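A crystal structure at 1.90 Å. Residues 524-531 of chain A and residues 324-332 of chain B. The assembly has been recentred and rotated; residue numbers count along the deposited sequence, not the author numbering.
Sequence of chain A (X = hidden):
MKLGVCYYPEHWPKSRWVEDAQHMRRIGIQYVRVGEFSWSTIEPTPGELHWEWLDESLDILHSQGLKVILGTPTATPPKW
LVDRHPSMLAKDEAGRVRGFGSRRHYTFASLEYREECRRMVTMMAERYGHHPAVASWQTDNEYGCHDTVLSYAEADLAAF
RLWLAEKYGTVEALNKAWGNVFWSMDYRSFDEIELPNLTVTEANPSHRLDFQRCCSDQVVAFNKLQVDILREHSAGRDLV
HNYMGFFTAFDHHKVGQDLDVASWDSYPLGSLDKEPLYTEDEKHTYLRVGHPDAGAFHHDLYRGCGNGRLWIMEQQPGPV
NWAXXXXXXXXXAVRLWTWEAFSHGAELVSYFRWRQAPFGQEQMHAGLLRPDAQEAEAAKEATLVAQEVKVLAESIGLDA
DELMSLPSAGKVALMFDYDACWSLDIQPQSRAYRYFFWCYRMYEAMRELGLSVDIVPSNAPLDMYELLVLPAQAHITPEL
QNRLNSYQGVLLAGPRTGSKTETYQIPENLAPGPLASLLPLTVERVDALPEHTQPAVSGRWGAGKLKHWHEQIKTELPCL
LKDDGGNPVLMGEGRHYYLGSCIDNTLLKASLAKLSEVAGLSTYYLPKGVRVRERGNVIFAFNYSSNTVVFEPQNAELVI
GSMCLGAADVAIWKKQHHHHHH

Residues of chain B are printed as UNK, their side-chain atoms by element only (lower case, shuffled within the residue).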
# COMPACT_ATOMS: atom_id res chain seq x y z
N GLU A 524 30.67 -23.37 -12.57
CA GLU A 524 31.55 -22.49 -13.33
C GLU A 524 31.78 -21.17 -12.59
O GLU A 524 32.89 -20.64 -12.59
CB GLU A 524 30.95 -22.21 -14.71
CG GLU A 524 30.77 -23.47 -15.55
CD GLU A 524 30.11 -23.21 -16.89
OE1 GLU A 524 29.26 -22.30 -16.99
OE2 GLU A 524 30.44 -23.92 -17.86
N ARG A 525 30.72 -20.65 -11.99
CA ARG A 525 30.79 -19.43 -11.16
C ARG A 525 29.50 -19.29 -10.36
O ARG A 525 28.56 -20.04 -10.57
CB ARG A 525 31.05 -18.19 -12.01
CG ARG A 525 30.04 -17.91 -13.12
CD ARG A 525 30.43 -16.65 -13.88
NE ARG A 525 29.35 -16.18 -14.75
CZ ARG A 525 29.37 -15.05 -15.44
NH1 ARG A 525 30.39 -14.19 -15.37
NH2 ARG A 525 28.33 -14.75 -16.21
N VAL A 526 29.48 -18.32 -9.43
CA VAL A 526 28.34 -18.08 -8.55
C VAL A 526 27.75 -16.68 -8.77
O VAL A 526 28.47 -15.69 -8.79
CB VAL A 526 28.76 -18.19 -7.06
CG1 VAL A 526 27.58 -17.90 -6.14
CG2 VAL A 526 29.33 -19.57 -6.75
N ASP A 527 26.42 -16.63 -8.89
CA ASP A 527 25.62 -15.42 -8.88
C ASP A 527 25.09 -15.28 -7.44
O ASP A 527 24.18 -16.02 -7.03
CB ASP A 527 24.50 -15.57 -9.93
CG ASP A 527 23.57 -14.38 -10.02
OD1 ASP A 527 24.00 -13.23 -9.81
OD2 ASP A 527 22.38 -14.58 -10.35
N ALA A 528 25.70 -14.38 -6.67
CA ALA A 528 25.39 -14.21 -5.25
C ALA A 528 24.48 -12.99 -5.10
O ALA A 528 24.88 -11.87 -5.43
CB ALA A 528 26.66 -14.07 -4.44
N LEU A 529 23.26 -13.23 -4.62
CA LEU A 529 22.14 -12.30 -4.83
C LEU A 529 21.60 -11.60 -3.58
O LEU A 529 21.56 -12.19 -2.49
CB LEU A 529 20.99 -13.05 -5.51
CG LEU A 529 21.20 -13.48 -6.96
CD1 LEU A 529 20.11 -14.46 -7.38
CD2 LEU A 529 21.25 -12.29 -7.91
N PRO A 530 21.13 -10.34 -3.75
CA PRO A 530 20.39 -9.68 -2.69
C PRO A 530 18.95 -10.20 -2.66
O PRO A 530 18.50 -10.85 -3.63
CB PRO A 530 20.42 -8.21 -3.11
CG PRO A 530 20.44 -8.25 -4.60
CD PRO A 530 21.20 -9.50 -4.96
N GLU A 531 18.24 -9.89 -1.58
CA GLU A 531 16.85 -10.34 -1.38
C GLU A 531 15.91 -9.87 -2.50
O GLU A 531 14.95 -10.57 -2.85
CB GLU A 531 16.35 -9.85 -0.02
CG GLU A 531 15.00 -10.42 0.43
CD GLU A 531 15.03 -11.90 0.78
OE1 GLU A 531 16.09 -12.46 1.10
OE2 GLU A 531 13.96 -12.52 0.74
N UNK B 324 28.38 -6.54 -0.24
CA UNK B 324 27.44 -7.41 0.48
C UNK B 324 26.80 -8.48 -0.41
O UNK B 324 26.65 -9.64 -0.00
c UNK B 324 27.12 -5.13 1.15
c UNK B 324 26.39 -6.43 1.04
c UNK B 324 28.15 -5.11 0.05
N UNK B 325 26.46 -8.10 -1.65
CA UNK B 325 25.96 -9.06 -2.63
C UNK B 325 26.76 -8.91 -3.90
O UNK B 325 27.16 -7.79 -4.27
c UNK B 325 22.75 -7.31 -0.07
c UNK B 325 23.70 -8.55 -1.62
n UNK B 325 23.39 -7.27 -1.22
n UNK B 325 22.64 -8.58 0.30
c UNK B 325 24.46 -8.84 -2.88
c UNK B 325 23.22 -9.38 -0.65
N UNK B 326 27.00 -10.04 -4.57
CA UNK B 326 27.94 -10.12 -5.69
C UNK B 326 27.35 -10.88 -6.88
O UNK B 326 27.66 -12.05 -7.12
n UNK B 326 29.88 -10.43 -2.88
c UNK B 326 29.24 -10.75 -5.20
c UNK B 326 29.90 -9.92 -4.10
o UNK B 326 30.38 -8.81 -4.36
N UNK B 327 26.47 -10.20 -7.64
CA UNK B 327 25.85 -10.86 -8.79
C UNK B 327 26.83 -11.03 -9.95
O UNK B 327 27.85 -10.35 -10.00
c UNK B 327 24.73 -9.88 -9.17
c UNK B 327 26.00 -8.81 -7.50
c UNK B 327 25.28 -8.56 -8.79
N UNK B 328 26.52 -11.97 -10.84
CA UNK B 328 27.21 -12.08 -12.12
C UNK B 328 26.78 -10.91 -13.03
O UNK B 328 25.61 -10.53 -13.03
c UNK B 328 26.89 -13.40 -12.84
c UNK B 328 27.61 -14.57 -12.18
o UNK B 328 25.48 -13.63 -12.82
N UNK B 329 27.72 -10.34 -13.81
CA UNK B 329 27.33 -9.30 -14.77
C UNK B 329 26.42 -9.83 -15.86
O UNK B 329 26.41 -11.03 -16.15
c UNK B 329 29.18 -10.57 -13.79
c UNK B 329 28.68 -8.84 -15.38
c UNK B 329 29.75 -9.37 -14.49
N UNK B 330 25.63 -8.94 -16.46
CA UNK B 330 24.81 -9.32 -17.63
C UNK B 330 25.75 -9.76 -18.75
O UNK B 330 26.88 -9.27 -18.84
c UNK B 330 23.97 -8.15 -18.12
N UNK B 331 25.29 -10.67 -19.59
CA UNK B 331 26.05 -11.04 -20.78
C UNK B 331 26.24 -9.78 -21.62
O UNK B 331 25.29 -9.03 -21.86
c UNK B 331 25.47 -13.55 -20.87
c UNK B 331 25.35 -12.17 -21.56
o UNK B 331 26.38 -13.78 -20.02
o UNK B 331 24.66 -14.44 -21.22
N UNK B 332 27.49 -9.52 -22.01
CA UNK B 332 27.88 -8.29 -22.72
C UNK B 332 28.32 -7.11 -21.85
O UNK B 332 28.84 -6.11 -22.38
O HOH W 1 29.42 -14.23 -6.69
O HOH W 2 28.06 -12.46 -18.10

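Position 324 carries three side-chain carbons that close a ring onto its own backbone N, out of reach of chain A. Only proline is built that way: Pro324(B).

Position 325 has one carbon followed by a five-membered ring of three carbons and two nitrogens, an imidazole. Its CA-to-CB bond points toward chain A, and Pro530(A) lies over one ring face. The CB of Pro530(A) sits 3.7 Å from the ring centroid of position 325, 14° off the normal, which defines a CH-pi contact. This is His325(B).

At position 326 two carbons end in one oxygen and one nitrogen, a carboxamide too short for glutamine. Its CA-to-CB bond points sideways, and the backbone faces chain A. Ala528(A) N donates to the backbone O of position 326 at 3.1 Å and 153°, while the backbone N of 326 reaches Ala528(A) O at 2.9 Å but only 126°, a weak bond. The residue is Asn326(B), whose side-chain OD1 and ND2 bond to residues next to the stretches.

Position 327 again closes three carbons onto N. That N lies 3.2 Å from Ala528(A) O but has no hydrogen to share. The CB of position 327 is 3.5 Å from OD1 of Asp527(A), and the ring adds apolar packing, with the same CB 4.4 Å from CD2 of Leu529(A). It is Pro327(B).

Position 328 has a carbon bearing one oxygen and one carbon, a beta-branched pattern. Its backbone N donates to OD1 of Asp527(A) at 3.0 Å and 155°. Its terminal carbon, a methyl, covers one face of the guanidinium, 3.5 Å from NE of Arg525(A). This is Thr328(B).

Position 329 is a third ring closed onto N. Its CA-to-CB bond points away, yet the ring carbon bonded to N comes within 4.1 Å of NH1 of Arg525(A). It is Pro329(B).

Position 330 has a single side-chain carbon, which points away and makes no contact, so it is Ala330(B).

Position 331 shows two carbons, the second with two oxygens. One oxygen stays 4.4 Å from NH2 of Arg525(A), beyond a salt bridge. This is Asp331(B); water 2 accepts from Arg525(A) NH2 at 3.0 Å and lies 2.9 Å from both Asp331(B) OD1 and Pro329(B) O.

Position 332 has no side-chain atoms and is Gly332(B). At phi/psi of 91/-9°, a CB would jam against the preceding carbonyl O.

The contact, burying 494 Å² in total, is anchored by backbone amides from both chains. Water 1 extends this polar centre, donating to Asn326(B) O at 2.8 Å and Val526(A) O at 2.7 Å. Pro530(A) against His325(B) and Arg525(A) against Thr328(B) then add packing over flat groups.

Chain B 324-332: PHNPTPADG
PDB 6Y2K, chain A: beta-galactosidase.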